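Local atomic coordinates of iron-sulfur cluster assembly scaffold protein NifU (Fervidobacterium islandicum, PDB entry 6A6F), a protein that probably serves as a scaffold or sulfur-transfer partner in the SUF system that assembles iron-sulfur clusters. Residues Glu92-Gly97 with Pro107-Tyr112. Sequence-based numbering, arbitrary orientation.
Sequences ENMMLG and PIINFY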
ATOM      1  N   GLU A  92      -7.771  -3.364 -20.780  1.00 26.19           N
ATOM      2  CA  GLU A  92      -6.973  -4.518 -21.103  1.00 30.88           C
ATOM      3  C   GLU A  92      -6.326  -4.358 -22.498  1.00 31.96           C
ATOM      4  O   GLU A  92      -5.109  -4.543 -22.633  1.00 32.76           O
ATOM      5  CB  GLU A  92      -7.797  -5.823 -21.015  1.00 33.82           C
ATOM      6  CG  GLU A  92      -6.933  -7.051 -21.271  1.00 37.87           C
ATOM      7  CD  GLU A  92      -7.541  -8.373 -20.833  1.00 42.30           C
ATOM      8  OE1 GLU A  92      -8.717  -8.604 -21.150  1.00 44.58           O
ATOM      9  OE2 GLU A  92      -6.816  -9.186 -20.187  1.00 49.88           O
ATOM     10  N   ASN A  93      -7.098  -3.956 -23.504  1.00 29.91           N
ATOM     11  CA  ASN A  93      -6.494  -3.649 -24.819  1.00 31.83           C
ATOM     12  C   ASN A  93      -5.310  -2.699 -24.734  1.00 31.97           C
ATOM     13  O   ASN A  93      -4.298  -2.897 -25.408  1.00 33.98           O
ATOM     14  CB  ASN A  93      -7.522  -3.091 -25.819  1.00 32.09           C
ATOM     15  CG  ASN A  93      -8.469  -4.164 -26.339  1.00 36.75           C
ATOM     16  OD1 ASN A  93      -8.315  -5.346 -26.029  1.00 36.50           O
ATOM     17  ND2 ASN A  93      -9.469  -3.754 -27.103  1.00 37.03           N
ATOM     18  N   MET A  94      -5.438  -1.656 -23.929  1.00 31.55           N
ATOM     19  CA  MET A  94      -4.336  -0.710 -23.716  1.00 31.67           C
ATOM     20  C   MET A  94      -3.086  -1.452 -23.258  1.00 35.71           C
ATOM     21  O   MET A  94      -1.979  -1.246 -23.801  1.00 38.91           O
ATOM     22  CB  MET A  94      -4.735   0.359 -22.671  1.00 32.87           C
ATOM     23  CG  MET A  94      -3.784   1.545 -22.555  1.00 31.25           C
ATOM     24  SD  MET A  94      -4.252   2.841 -21.400  1.00 30.95           S
ATOM     25  CE  MET A  94      -4.498   1.867 -19.905  1.00 30.92           C
ATOM     26  N   MET A  95      -3.258  -2.331 -22.271  1.00 33.62           N
ATOM     27  CA  MET A  95      -2.143  -3.016 -21.658  1.00 34.00           C
ATOM     28  C   MET A  95      -1.459  -3.941 -22.631  1.00 37.32           C
ATOM     29  O   MET A  95      -0.254  -4.025 -22.644  1.00 41.14           O
ATOM     30  CB  MET A  95      -2.601  -3.824 -20.446  1.00 34.05           C
ATOM     31  CG  MET A  95      -2.794  -2.978 -19.200  1.00 30.79           C
ATOM     32  SD  MET A  95      -1.254  -2.165 -18.744  1.00 31.90           S
ATOM     33  CE  MET A  95      -1.598  -0.472 -19.109  1.00 30.03           C
ATOM     34  N   LEU A  96      -2.238  -4.647 -23.426  1.00 41.71           N
ATOM     35  CA  LEU A  96      -1.684  -5.445 -24.489  1.00 48.52           C
ATOM     36  C   LEU A  96      -1.304  -4.377 -25.503  1.00 51.47           C
ATOM     37  O   LEU A  96      -1.485  -3.194 -25.259  1.00 62.21           O
ATOM     38  CB  LEU A  96      -2.736  -6.436 -25.006  1.00 46.71           C
ATOM     39  CG  LEU A  96      -3.437  -7.293 -23.938  1.00 46.99           C
ATOM     40  CD1 LEU A  96      -4.668  -7.985 -24.499  1.00 50.37           C
ATOM     41  CD2 LEU A  96      -2.511  -8.310 -23.289  1.00 47.55           C
ATOM     42  N   GLY A  97      -0.770  -4.728 -26.639  1.00 54.48           N
ATOM     43  CA  GLY A  97      -0.409  -3.659 -27.572  1.00 54.88           C
ATOM     44  C   GLY A  97      -1.559  -3.138 -28.403  1.00 52.20           C
ATOM     45  O   GLY A  97      -1.345  -2.341 -29.315  1.00 55.66           O
ATOM     46  N   PRO A 107      -9.449   9.190 -17.661  1.00 22.75           N
ATOM     47  CA  PRO A 107      -8.194   9.260 -16.886  1.00 22.04           C
ATOM     48  C   PRO A 107      -7.514   7.871 -16.720  1.00 20.12           C
ATOM     49  O   PRO A 107      -6.394   7.810 -16.263  1.00 22.50           O
ATOM     50  CB  PRO A 107      -8.663   9.825 -15.535  1.00 23.23           C
ATOM     51  CG  PRO A 107     -10.035   9.291 -15.390  1.00 24.75           C
ATOM     52  CD  PRO A 107     -10.620   9.401 -16.799  1.00 25.36           C
ATOM     53  N   ILE A 108      -8.174   6.782 -17.098  1.00 18.52           N
ATOM     54  CA  ILE A 108      -7.567   5.478 -17.053  1.00 20.04           C
ATOM     55  C   ILE A 108      -6.348   5.479 -17.998  1.00 22.07           C
ATOM     56  O   ILE A 108      -5.388   4.706 -17.800  1.00 21.19           O
ATOM     57  CB  ILE A 108      -8.562   4.357 -17.368  1.00 20.07           C
ATOM     58  CG1 ILE A 108      -9.714   4.374 -16.379  1.00 19.94           C
ATOM     59  CG2 ILE A 108      -7.879   2.985 -17.350  1.00 21.95           C
ATOM     60  CD1 ILE A 108     -10.911   3.557 -16.840  1.00 19.38           C
ATOM     61  N   ILE A 109      -6.344   6.395 -18.975  1.00 22.98           N
ATOM     62  CA  ILE A 109      -5.185   6.584 -19.852  1.00 25.50           C
ATOM     63  C   ILE A 109      -3.900   6.952 -19.084  1.00 26.27           C
ATOM     64  O   ILE A 109      -2.793   6.749 -19.585  1.00 22.34           O
ATOM     65  CB  ILE A 109      -5.453   7.632 -20.963  1.00 27.61           C
ATOM     66  CG1 ILE A 109      -4.454   7.484 -22.102  1.00 32.49           C
ATOM     67  CG2 ILE A 109      -5.394   9.048 -20.477  1.00 27.56           C
ATOM     68  CD1 ILE A 109      -4.680   6.231 -22.909  1.00 35.07           C
ATOM     69  N   ASN A 110      -4.042   7.445 -17.856  1.00 25.44           N
ATOM     70  CA  ASN A 110      -2.865   7.762 -17.058  1.00 23.00           C
ATOM     71  C   ASN A 110      -2.002   6.521 -16.719  1.00 23.06           C
ATOM     72  O   ASN A 110      -0.845   6.669 -16.438  1.00 21.88           O
ATOM     73  CB  ASN A 110      -3.280   8.605 -15.854  1.00 24.27           C
ATOM     74  CG  ASN A 110      -3.725   9.996 -16.275  1.00 27.10           C
ATOM     75  OD1 ASN A 110      -2.992  10.654 -16.970  1.00 29.18           O
ATOM     76  ND2 ASN A 110      -4.931  10.414 -15.927  1.00 29.57           N
ATOM     77  N   PHE A 111      -2.534   5.310 -16.880  1.00 19.53           N
ATOM     78  CA  PHE A 111      -1.790   4.110 -16.674  1.00 21.00           C
ATOM     79  C   PHE A 111      -1.081   3.537 -17.921  1.00 21.73           C
ATOM     80  O   PHE A 111      -0.477   2.480 -17.822  1.00 21.34           O
ATOM     81  CB  PHE A 111      -2.749   3.045 -16.136  1.00 20.59           C
ATOM     82  CG  PHE A 111      -3.323   3.389 -14.791  1.00 20.19           C
ATOM     83  CD1 PHE A 111      -2.606   3.103 -13.644  1.00 19.29           C
ATOM     84  CD2 PHE A 111      -4.555   3.998 -14.679  1.00 19.69           C
ATOM     85  CE1 PHE A 111      -3.091   3.410 -12.402  1.00 19.20           C
ATOM     86  CE2 PHE A 111      -5.081   4.311 -13.421  1.00 19.59           C
ATOM     87  CZ  PHE A 111      -4.334   4.026 -12.279  1.00 19.94           C
ATOM     88  N   TYR A 112      -1.201   4.208 -19.061  1.00 21.30           N
ATOM     89  CA  TYR A 112      -0.627   3.772 -20.338  1.00 26.13           C
ATOM     90  C   TYR A 112       0.785   3.233 -20.162  1.00 25.48           C
ATOM     91  O   TYR A 112       1.092   2.179 -20.623  1.00 26.82           O
ATOM     92  CB  TYR A 112      -0.621   4.943 -21.342  1.00 27.72           C
ATOM     93  CG  TYR A 112      -0.122   4.559 -22.703  1.00 30.99           C
ATOM     94  CD1 TYR A 112      -0.960   3.952 -23.604  1.00 34.72           C
ATOM     95  CD2 TYR A 112       1.213   4.758 -23.068  1.00 36.00           C
ATOM     96  CE1 TYR A 112      -0.521   3.587 -24.857  1.00 36.34           C
ATOM     97  CE2 TYR A 112       1.672   4.397 -24.323  1.00 37.29           C
ATOM     98  CZ  TYR A 112       0.797   3.824 -25.205  1.00 38.12           C
ATOM     99  OH  TYR A 112       1.225   3.434 -26.430  1.00 40.62           O
TER
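Two methionines, Met-94 and Met-95, carry the whole of the helix side of this contact, Met-94 touching the 107-112 segment through CG, SD and CE, Met-95 through CE alone. Apolar packing dominates at Met-94. Its CG lies anti to the backbone N (chi1 -169°) and the chain stays extended through chi2, so the thioether is carried straight out from the helix before a bend at chi3 (54°) turns the methyl toward the carbonyl oxygen of Ile-108. SD of Met-94 meets the tip of Ile-109 at CD1, 3.7 Å away, the two side chains crossing at about a right angle. CE of Met-94 approaches CG2 of Ile-108 and, at 4.3 Å, CB of Phe-111. The aromatic part is a Met-aromatic contact: SD of Met-94 stands 5.4 Å from the Tyr-112 ring centroid and 80° off the ring normal, hence at the edge. CG of Met-94 comes within 3.9 Å of CD1 of the same Tyr-112 ring.

In the NifU-like fold, this joins the C-terminal end of helix 81-95 to the 3-10 segment leading toward helix 118-135, with Phe-100 of the connecting loop touching both Met-94 and Ile-109. An alanine in place of Met-94 would remove the atoms that reach Ile-108, Ile-109, Phe-111 and Tyr-112, and would probably loosen the seating of the helix end on the 3-10 turn.

Methyl-to-carbonyl contacts form the third class. CE of Met-94 sits 3.6 Å from Ile-108 O, which already accepts the backbone N-H of Phe-111 at 3.1 Å from its N. Met-95 starts out away from the 107-112 segment, but bends at chi2 and chi3 bring its CE to 3.4 Å from Phe-111 O. Val-121 and Phe-124 of helix 118-135 also pack against Met-95.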